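Local coordinates for protein Ufm1-specific protease (PDB 5EJJ) that cleaves the peptide bond after the C-terminal glycine of the ubiquitin-like modifier Ufm1 as a thiol protease, and is required to bring certain odorant receptors to olfactory cilia, at residues L517-H522 with G536-K541; E358-I363 with G377-H382; W394-R399 with N496-T501. One frame throughout, in Å; residues are numbered along the deposited sequence.

Contact 1: L517-H522 with G536-K541; sequences LVLDPH and GWCAWK
Two donors grip Asp520 OD1, and both come from His522. The backbone N-H of His522 reaches the anti lone pair of Asp520 OD1 at 2.8 Å, closing an Asx turn across Pro521. The same Asp520 OD1 takes the imidazole N-H of His522 ND1 at 2.6 Å, this time from above the carboxylate, 32° out of its plane, while the oxygen stays close to the plane of the ring. One oxygen thus fixes the loop and the tilt of the imidazole together, and its negative charge would probably raise the basicity of the histidine.

Trp537 stands beside this pair. CG of Asp520 lies 3.5 Å from Trp537 CE3, at the rim of the indole, with carboxylate and ring planes 80° apart, and the carbonyl oxygen of His522 sits over one indole face near its border. A straight backbone bond, Asp520 N to Trp537 O at 2.9 Å and 175°, ties the two residues where the strand gives way to loop.

Away from the Asp520-Trp537 end, the segments pair antiparallel. Val518 and Ala539 form the hydrogen-bonded pair, with Val518 N to Ala539 O at 3.2 Å and a weak return bond. The flanking non-hydrogen-bonded pairs put Leu517, Leu519, Cys538 and Trp540 on one face. There CB of Leu517 lies squarely over the six-membered ring of Trp540, 3.8 Å from its centroid, in a CH-pi contact, and CD1 of Leu519 meets SG of Cys538 at 3.7 Å. The bent Lys541 side chain brings its CD near Val518 CB.

An Asp-Pro-His sequence just past the end of a beta strand, its histidine hydrogen-bonded to the aspartate, is consistent with the His-Asp part of the active site of peptidase family C78.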
loop_
_atom_site.group_PDB
_atom_site.type_symbol
_atom_site.label_atom_id
_atom_site.label_comp_id
_atom_site.label_asym_id
_atom_site.label_seq_id
_atom_site.Cartn_x
_atom_site.Cartn_y
_atom_site.Cartn_z
ATOM N N LEU A 517 -15.691 -16.102 5.358
ATOM C CA LEU A 517 -15.780 -14.640 5.305
ATOM C C LEU A 517 -16.506 -14.179 4.042
ATOM O O LEU A 517 -15.987 -14.287 2.931
ATOM C CB LEU A 517 -14.399 -13.985 5.425
ATOM C CG LEU A 517 -14.382 -12.448 5.417
ATOM C CD1 LEU A 517 -15.440 -11.843 6.327
ATOM C CD2 LEU A 517 -13.014 -11.937 5.808
ATOM N N VAL A 518 -17.716 -13.661 4.226
ATOM C CA VAL A 518 -18.594 -13.379 3.101
ATOM C C VAL A 518 -18.917 -11.907 2.925
ATOM O O VAL A 518 -19.398 -11.238 3.844
ATOM C CB VAL A 518 -19.917 -14.155 3.208
ATOM C CG1 VAL A 518 -20.759 -13.912 1.964
ATOM C CG2 VAL A 518 -19.646 -15.640 3.411
ATOM N N LEU A 519 -18.643 -11.425 1.720
ATOM C CA LEU A 519 -19.034 -10.097 1.303
ATOM C C LEU A 519 -20.264 -10.249 0.397
ATOM O O LEU A 519 -20.185 -10.828 -0.697
ATOM C CB LEU A 519 -17.869 -9.406 0.588
ATOM C CG LEU A 519 -18.019 -7.928 0.225
ATOM C CD1 LEU A 519 -18.126 -7.055 1.459
ATOM C CD2 LEU A 519 -16.867 -7.482 -0.651
ATOM N N ASP A 520 -21.394 -9.734 0.887
ATOM C CA ASP A 520 -22.722 -9.928 0.291
ATOM C C ASP A 520 -23.084 -8.815 -0.684
ATOM O O ASP A 520 -23.308 -7.681 -0.278
ATOM C CB ASP A 520 -23.774 -9.994 1.407
ATOM C CG ASP A 520 -25.149 -10.405 0.907
ATOM O OD1 ASP A 520 -25.686 -9.733 -0.002
ATOM O OD2 ASP A 520 -25.698 -11.402 1.434
ATOM N N PRO A 521 -23.179 -9.155 -1.976
ATOM C CA PRO A 521 -23.358 -8.190 -3.069
ATOM C C PRO A 521 -24.696 -7.480 -3.056
ATOM O O PRO A 521 -24.875 -6.539 -3.829
ATOM C CB PRO A 521 -23.254 -9.058 -4.328
ATOM C CG PRO A 521 -22.540 -10.300 -3.881
ATOM C CD PRO A 521 -23.003 -10.527 -2.476
ATOM N N HIS A 522 -25.615 -7.925 -2.203
ATOM C CA HIS A 522 -26.960 -7.352 -2.156
ATOM C C HIS A 522 -27.001 -6.148 -1.215
ATOM O O HIS A 522 -26.988 -6.293 0.020
ATOM C CB HIS A 522 -27.993 -8.411 -1.756
ATOM C CG HIS A 522 -27.812 -9.728 -2.454
ATOM N ND1 HIS A 522 -27.065 -10.757 -1.917
ATOM C CD2 HIS A 522 -28.273 -10.182 -3.644
ATOM C CE1 HIS A 522 -27.079 -11.786 -2.745
ATOM N NE2 HIS A 522 -27.804 -11.464 -3.802
ATOM N N GLY A 536 -25.024 -8.262 8.513
ATOM C CA GLY A 536 -24.239 -9.387 8.031
ATOM C C GLY A 536 -23.656 -9.227 6.638
ATOM O O GLY A 536 -23.287 -10.218 6.012
ATOM N N TRP A 537 -23.560 -7.988 6.155
ATOM C CA TRP A 537 -23.183 -7.738 4.757
ATOM C C TRP A 537 -21.707 -7.958 4.491
ATOM O O TRP A 537 -21.292 -8.255 3.368
ATOM C CB TRP A 537 -23.647 -6.349 4.315
ATOM C CG TRP A 537 -25.087 -6.173 4.618
ATOM C CD1 TRP A 537 -25.647 -5.208 5.392
ATOM C CD2 TRP A 537 -26.161 -7.037 4.207
ATOM N NE1 TRP A 537 -27.004 -5.402 5.477
ATOM C CE2 TRP A 537 -27.344 -6.521 4.762
ATOM C CE3 TRP A 537 -26.235 -8.195 3.418
ATOM C CZ2 TRP A 537 -28.590 -7.109 4.543
ATOM C CZ3 TRP A 537 -27.469 -8.785 3.212
ATOM C CH2 TRP A 537 -28.630 -8.241 3.770
ATOM N N CYS A 538 -20.925 -7.813 5.549
ATOM C CA CYS A 538 -19.537 -8.219 5.547
ATOM C C CYS A 538 -19.253 -8.749 6.942
ATOM O O CYS A 538 -19.013 -7.982 7.878
ATOM C CB CYS A 538 -18.625 -7.041 5.213
ATOM S SG CYS A 538 -16.911 -7.513 4.892
ATOM N N ALA A 539 -19.332 -10.065 7.085
ATOM C CA ALA A 539 -19.050 -10.704 8.357
ATOM C C ALA A 539 -18.734 -12.161 8.121
ATOM O O ALA A 539 -18.850 -12.664 6.997
ATOM C CB ALA A 539 -20.223 -10.564 9.303
ATOM N N TRP A 540 -18.323 -12.836 9.185
ATOM C CA TRP A 540 -17.994 -14.244 9.088
ATOM C C TRP A 540 -19.254 -15.079 9.212
ATOM O O TRP A 540 -20.213 -14.681 9.879
ATOM C CB TRP A 540 -16.994 -14.622 10.164
ATOM C CG TRP A 540 -15.657 -14.045 9.923
ATOM C CD1 TRP A 540 -15.249 -12.767 10.198
ATOM C CD2 TRP A 540 -14.530 -14.715 9.354
ATOM N NE1 TRP A 540 -13.932 -12.607 9.833
ATOM C CE2 TRP A 540 -13.470 -13.789 9.314
ATOM C CE3 TRP A 540 -14.314 -16.011 8.874
ATOM C CZ2 TRP A 540 -12.220 -14.117 8.817
ATOM C CZ3 TRP A 540 -13.073 -16.332 8.377
ATOM C CH2 TRP A 540 -12.042 -15.392 8.351
ATOM N N LYS A 541 -19.253 -16.236 8.563
ATOM C CA LYS A 541 -20.439 -17.074 8.525
ATOM C C LYS A 541 -20.078 -18.532 8.811
ATOM O O LYS A 541 -18.955 -18.952 8.539
ATOM C CB LYS A 541 -21.140 -16.922 7.171
ATOM C CG LYS A 541 -22.275 -15.887 7.161
ATOM C CD LYS A 541 -21.806 -14.478 6.825
ATOM C CE LYS A 541 -22.988 -13.508 6.708
ATOM N NZ LYS A 541 -23.459 -12.974 8.021
#

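Contact 2: E358-I363 with G377-H382; sequences EPHLSI and GPYNYH
The phenol ring of Tyr379 carries CA of Glu358 over one face, in a CH-pi contact 4.2 Å from the ring centroid, and meets ND1 of His360 at its edge. The imidazole of His360 in turn has Tyr379 OH at its own edge and CG of Leu361 over one face. The two rings therefore meet rim to rim, their planes 22° apart, without stacking.

Their shared point is the Tyr379 hydroxyl. It accepts the backbone N-H of His360 at 3.3 Å and bonds to His360 ND1 at 3.0 Å, a pair in which either atom could be the donor.

Both segments are irregular loops on the two sides of strand 371-374 in sequence, so the contact brings together the chain before and after that strand, next to the sheet of the protease domain: Leu503 and Leu519 touch the Tyr379 ring. A near-axial backbone bond, Glu358 N to Tyr379 O at 3.1 Å, joins the loops a second time. An alanine in place of Tyr379 would probably loosen the hold on the loop at His360, since the hydroxyl that meets its backbone N and ND1 and the ring that CA of Glu358 packs on would both go.

Beyond the phenol, Pro359 CG touches Tyr381 CB at 3.7 Å, and the Glu358 side chain runs alongside Pro378, its CD 3.5 Å from Pro378 CA.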
loop_
_atom_site.group_PDB
_atom_site.type_symbol
_atom_site.label_atom_id
_atom_site.label_comp_id
_atom_site.label_asym_id
_atom_site.label_seq_id
_atom_site.Cartn_x
_atom_site.Cartn_y
_atom_site.Cartn_z
ATOM N N GLU A 358 -11.412 -2.433 1.139
ATOM C CA GLU A 358 -11.223 -3.452 2.178
ATOM C C GLU A 358 -12.130 -3.305 3.406
ATOM O O GLU A 358 -11.678 -2.868 4.463
ATOM C CB GLU A 358 -9.754 -3.519 2.599
ATOM C CG GLU A 358 -8.828 -4.006 1.481
ATOM C CD GLU A 358 -7.399 -4.281 1.947
ATOM O OE1 GLU A 358 -6.641 -3.290 2.104
ATOM O OE2 GLU A 358 -7.046 -5.481 2.149
ATOM N N PRO A 359 -13.420 -3.669 3.271
ATOM C CA PRO A 359 -14.323 -3.595 4.419
ATOM C C PRO A 359 -13.974 -4.658 5.428
ATOM O O PRO A 359 -14.082 -4.404 6.615
ATOM C CB PRO A 359 -15.689 -3.900 3.811
ATOM C CG PRO A 359 -15.541 -3.562 2.376
ATOM C CD PRO A 359 -14.155 -3.979 2.036
ATOM N N HIS A 360 -13.527 -5.822 4.977
ATOM C CA HIS A 360 -13.246 -6.905 5.914
ATOM C C HIS A 360 -12.153 -6.539 6.912
ATOM O O HIS A 360 -11.882 -7.297 7.843
ATOM C CB HIS A 360 -12.878 -8.197 5.180
ATOM C CG HIS A 360 -11.405 -8.411 5.029
ATOM N ND1 HIS A 360 -10.667 -7.830 4.014
ATOM C CD2 HIS A 360 -10.531 -9.147 5.756
ATOM C CE1 HIS A 360 -9.404 -8.199 4.126
ATOM N NE2 HIS A 360 -9.294 -8.999 5.176
ATOM N N LEU A 361 -11.520 -5.382 6.703
ATOM C CA LEU A 361 -10.480 -4.895 7.605
ATOM C C LEU A 361 -11.057 -3.901 8.601
ATOM O O LEU A 361 -10.346 -3.043 9.125
ATOM C CB LEU A 361 -9.317 -4.259 6.835
ATOM C CG LEU A 361 -8.398 -5.170 6.014
ATOM C CD1 LEU A 361 -7.259 -4.363 5.431
ATOM C CD2 LEU A 361 -7.872 -6.356 6.820
ATOM N N SER A 362 -12.357 -4.021 8.851
ATOM C CA SER A 362 -13.032 -3.224 9.865
ATOM C C SER A 362 -13.796 -4.166 10.785
ATOM O O SER A 362 -14.712 -3.755 11.480
ATOM C CB SER A 362 -13.988 -2.212 9.223
ATOM O OG SER A 362 -13.379 -1.529 8.136
ATOM N N ILE A 363 -13.424 -5.440 10.765
ATOM C CA ILE A 363 -13.983 -6.396 11.715
ATOM C C ILE A 363 -13.138 -6.395 12.990
ATOM O O ILE A 363 -12.174 -7.152 13.125
ATOM C CB ILE A 363 -14.158 -7.845 11.122
ATOM C CG1 ILE A 363 -12.854 -8.368 10.483
ATOM C CG2 ILE A 363 -15.317 -7.879 10.111
ATOM C CD1 ILE A 363 -12.209 -9.601 11.157
ATOM N N GLY A 377 -4.463 -9.218 -1.411
ATOM C CA GLY A 377 -4.293 -7.771 -1.502
ATOM C C GLY A 377 -5.532 -6.973 -1.120
ATOM O O GLY A 377 -6.379 -7.463 -0.376
ATOM N N PRO A 378 -5.643 -5.724 -1.609
ATOM C CA PRO A 378 -6.856 -4.894 -1.456
ATOM C C PRO A 378 -7.884 -5.038 -2.612
ATOM O O PRO A 378 -7.524 -5.493 -3.697
ATOM C CB PRO A 378 -6.287 -3.471 -1.454
ATOM C CG PRO A 378 -5.172 -3.566 -2.416
ATOM C CD PRO A 378 -4.526 -4.938 -2.161
ATOM N N TYR A 379 -9.125 -4.618 -2.369
ATOM C CA TYR A 379 -10.223 -4.695 -3.338
ATOM C C TYR A 379 -11.246 -3.629 -2.932
ATOM O O TYR A 379 -11.135 -3.061 -1.848
ATOM C CB TYR A 379 -10.893 -6.077 -3.267
ATOM C CG TYR A 379 -11.394 -6.363 -1.873
ATOM C CD1 TYR A 379 -12.671 -5.993 -1.484
ATOM C CD2 TYR A 379 -10.562 -6.937 -0.926
ATOM C CE1 TYR A 379 -13.113 -6.206 -0.205
ATOM C CE2 TYR A 379 -10.994 -7.162 0.365
ATOM C CZ TYR A 379 -12.273 -6.792 0.727
ATOM O OH TYR A 379 -12.707 -7.010 2.020
ATOM N N ASN A 380 -12.251 -3.374 -3.771
ATOM C CA ASN A 380 -13.393 -2.537 -3.363
ATOM C C ASN A 380 -14.678 -3.340 -3.169
ATOM O O ASN A 380 -14.790 -4.474 -3.625
ATOM C CB ASN A 380 -13.669 -1.401 -4.354
ATOM C CG ASN A 380 -12.657 -0.277 -4.260
ATOM O OD1 ASN A 380 -12.298 0.164 -3.161
ATOM N ND2 ASN A 380 -12.182 0.192 -5.421
ATOM N N TYR A 381 -15.652 -2.730 -2.503
ATOM C CA TYR A 381 -16.935 -3.369 -2.242
ATOM C C TYR A 381 -17.991 -2.821 -3.189
ATOM O O TYR A 381 -18.469 -1.706 -3.002
ATOM C CB TYR A 381 -17.356 -3.092 -0.801
ATOM C CG TYR A 381 -18.644 -3.756 -0.368
ATOM C CD1 TYR A 381 -19.180 -4.822 -1.083
ATOM C CD2 TYR A 381 -19.325 -3.314 0.759
ATOM C CE1 TYR A 381 -20.357 -5.422 -0.693
ATOM C CE2 TYR A 381 -20.497 -3.910 1.160
ATOM C CZ TYR A 381 -21.011 -4.964 0.432
ATOM O OH TYR A 381 -22.187 -5.562 0.831
ATOM N N HIS A 382 -18.354 -3.603 -4.204
ATOM C CA HIS A 382 -19.464 -3.248 -5.082
ATOM C C HIS A 382 -20.722 -4.015 -4.683
ATOM O O HIS A 382 -20.645 -5.118 -4.135
ATOM C CB HIS A 382 -19.131 -3.548 -6.538
ATOM C CG HIS A 382 -17.849 -2.934 -7.004
ATOM N ND1 HIS A 382 -17.802 -1.974 -7.995
ATOM C CD2 HIS A 382 -16.567 -3.152 -6.628
ATOM C CE1 HIS A 382 -16.545 -1.631 -8.211
ATOM N NE2 HIS A 382 -15.776 -2.327 -7.391
#

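Contact 3: W394-R399 with N496-T501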
loop_
_atom_site.group_PDB
_atom_site.type_symbol
_atom_site.label_atom_id
_atom_site.label_comp_id
_atom_site.label_asym_id
_atom_site.label_seq_id
_atom_site.Cartn_x
_atom_site.Cartn_y
_atom_site.Cartn_z
ATOM N N TRP A 394 -31.352 -9.064 -10.233
ATOM C CA TRP A 394 -30.518 -9.718 -11.235
ATOM C C TRP A 394 -28.995 -9.514 -11.113
ATOM O O TRP A 394 -28.211 -10.420 -11.434
ATOM C CB TRP A 394 -30.984 -9.279 -12.618
ATOM C CG TRP A 394 -30.955 -7.793 -12.790
ATOM C CD1 TRP A 394 -31.757 -6.871 -12.172
ATOM C CD2 TRP A 394 -30.074 -7.056 -13.636
ATOM N NE1 TRP A 394 -31.432 -5.608 -12.592
ATOM C CE2 TRP A 394 -30.400 -5.691 -13.489
ATOM C CE3 TRP A 394 -29.042 -7.416 -14.511
ATOM C CZ2 TRP A 394 -29.728 -4.688 -14.182
ATOM C CZ3 TRP A 394 -28.380 -6.420 -15.205
ATOM C CH2 TRP A 394 -28.726 -5.072 -15.036
ATOM N N GLY A 395 -28.583 -8.334 -10.654
ATOM C CA GLY A 395 -27.179 -7.949 -10.657
ATOM C C GLY A 395 -26.214 -8.615 -9.681
ATOM O O GLY A 395 -25.007 -8.461 -9.850
ATOM N N CYS A 396 -26.727 -9.350 -8.687
ATOM C CA CYS A 396 -25.896 -9.937 -7.620
ATOM C C CYS A 396 -24.519 -10.460 -8.068
ATOM O O CYS A 396 -23.504 -10.206 -7.422
ATOM C CB CYS A 396 -26.665 -11.002 -6.798
ATOM S SG CYS A 396 -27.382 -12.466 -7.658
ATOM N N ALA A 397 -24.483 -11.157 -9.192
ATOM C CA ALA A 397 -23.234 -11.726 -9.664
ATOM C C ALA A 397 -22.398 -10.699 -10.403
ATOM O O ALA A 397 -21.182 -10.826 -10.463
ATOM C CB ALA A 397 -23.497 -12.931 -10.546
ATOM N N TYR A 398 -23.045 -9.694 -10.979
ATOM C CA TYR A 398 -22.319 -8.615 -11.644
ATOM C C TYR A 398 -21.432 -7.907 -10.630
ATOM O O TYR A 398 -20.262 -7.618 -10.880
ATOM C CB TYR A 398 -23.291 -7.585 -12.215
ATOM C CG TYR A 398 -23.976 -7.982 -13.491
ATOM C CD1 TYR A 398 -25.307 -8.361 -13.491
ATOM C CD2 TYR A 398 -23.296 -7.953 -14.704
ATOM C CE1 TYR A 398 -25.940 -8.714 -14.659
ATOM C CE2 TYR A 398 -23.913 -8.301 -15.876
ATOM C CZ TYR A 398 -25.240 -8.683 -15.848
ATOM O OH TYR A 398 -25.879 -9.036 -17.010
ATOM N N ARG A 399 -22.030 -7.627 -9.481
ATOM C CA ARG A 399 -21.359 -6.941 -8.399
ATOM C C ARG A 399 -20.129 -7.716 -7.935
ATOM O O ARG A 399 -19.059 -7.128 -7.749
ATOM C CB ARG A 399 -22.340 -6.701 -7.245
ATOM C CG ARG A 399 -23.544 -5.859 -7.654
ATOM C CD ARG A 399 -23.102 -4.761 -8.611
ATOM N NE ARG A 399 -24.053 -3.660 -8.716
ATOM C CZ ARG A 399 -23.729 -2.444 -9.151
ATOM N NH1 ARG A 399 -22.477 -2.172 -9.500
ATOM N NH2 ARG A 399 -24.651 -1.493 -9.215
ATOM N N ASN A 496 -27.211 -21.041 -5.400
ATOM C CA ASN A 496 -28.183 -21.474 -6.395
ATOM C C ASN A 496 -29.044 -20.376 -7.023
ATOM O O ASN A 496 -29.024 -20.195 -8.250
ATOM C CB ASN A 496 -28.914 -22.754 -6.007
ATOM C CG ASN A 496 -28.056 -23.986 -6.282
ATOM O OD1 ASN A 496 -28.403 -24.862 -7.082
ATOM N ND2 ASN A 496 -26.899 -24.034 -5.629
ATOM N N MET A 497 -29.749 -19.606 -6.210
ATOM C CA MET A 497 -30.421 -18.453 -6.784
ATOM C C MET A 497 -29.560 -17.200 -6.634
ATOM O O MET A 497 -29.820 -16.173 -7.265
ATOM C CB MET A 497 -31.817 -18.267 -6.181
ATOM C CG MET A 497 -32.859 -19.301 -6.676
ATOM S SD MET A 497 -33.038 -19.493 -8.479
ATOM C CE MET A 497 -34.403 -20.635 -8.544
ATOM N N LEU A 498 -28.509 -17.314 -5.823
ATOM C CA LEU A 498 -27.741 -16.156 -5.365
ATOM C C LEU A 498 -26.241 -16.224 -5.650
ATOM O O LEU A 498 -25.693 -17.286 -5.920
ATOM C CB LEU A 498 -27.976 -15.954 -3.867
ATOM C CG LEU A 498 -29.409 -15.528 -3.553
ATOM C CD1 LEU A 498 -29.652 -15.441 -2.052
ATOM C CD2 LEU A 498 -29.711 -14.194 -4.250
ATOM N N ALA A 499 -25.585 -15.068 -5.589
ATOM C CA ALA A 499 -24.139 -14.984 -5.788
ATOM C C ALA A 499 -23.496 -14.211 -4.645
ATOM O O ALA A 499 -23.982 -13.140 -4.269
ATOM C CB ALA A 499 -23.815 -14.319 -7.125
ATOM N N HIS A 500 -22.421 -14.763 -4.084
ATOM C CA HIS A 500 -21.660 -14.095 -3.024
ATOM C C HIS A 500 -20.153 -14.072 -3.348
ATOM O O HIS A 500 -19.670 -14.830 -4.204
ATOM C CB HIS A 500 -21.878 -14.784 -1.669
ATOM C CG HIS A 500 -23.286 -14.705 -1.152
ATOM N ND1 HIS A 500 -24.282 -14.010 -1.790
ATOM C CD2 HIS A 500 -23.846 -15.236 -0.037
ATOM C CE1 HIS A 500 -25.408 -14.116 -1.098
ATOM N NE2 HIS A 500 -25.167 -14.849 -0.030
ATOM N N THR A 501 -19.411 -13.199 -2.669
ATOM C CA THR A 501 -17.957 -13.220 -2.769
ATOM C C THR A 501 -17.354 -13.765 -1.476
ATOM O O THR A 501 -17.762 -13.373 -0.382
ATOM C CB THR A 501 -17.378 -11.832 -3.055
ATOM O OG1 THR A 501 -18.285 -11.084 -3.879
ATOM C CG2 THR A 501 -16.047 -11.968 -3.768
#
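In the papain-like architecture of clan CA proteases the nucleophilic cysteine sits near the N-terminal end of a helix packed against the sheet, and here the N-terminal part of helix 396-409, with the probable nucleophile Cys396, meets the start of strand 499-507.

Van der Waals contact joins the two segments, across which no hydrogen bond passes. The methyl of Ala499 rests on Ala397, 3.7 Å from both its CA and its CB, and the backbone of the two residues comes close enough for the CA atoms to lie 5.1 Å apart. Such small side chains let helix and strand approach closely. SG of Cys396 lies between the backbone N and the carbonyl carbon (chi1 58°), which carries it over the strand; its nearest neighbours there are Ala499 N at 3.8 Å and Ala499 CB at 4.1 Å. Leu498 CD2 adds a looser touch, 4.5 Å from Cys396 SG.

Polar bonds act within each segment and with its surroundings. Arg399 N to Gly395 O, at 3.1 Å, belongs to the helical turn that holds Cys396, while Arg399 NE forms a salt bridge to Asp391 and Thr501 OG1 binds Ser400 OG of the helix.

On the strand the ring of His500 turns back to the carbonyl of the preceding residue: His500 ND1 donates to Ala499 O at 2.6 Å, arriving 57° above the carbonyl plane.

In the fold
The inferred catalytic residues are split between contacts 1 and 3, whose centres lie 12 Å apart. Neighbouring strands 499-507 and 514-519 unite them through the backbone bond from Leu519 N to Thr501 O at 3.0 Å, and His522 NE2 lies 4.0 Å from SG of Cys396, the probable nucleophile. The centre of contact 2 lies 11 Å from that of contact 1 and 18 Å from that of contact 3. It reaches the site as a second shell: Tyr381 OH lies 2.6 Å from Asp520 O, a probable hydrogen bond, and Tyr381 CE1 packs on Leu519 CD1, while contact 3 is touched through His382 CB and Arg399 O.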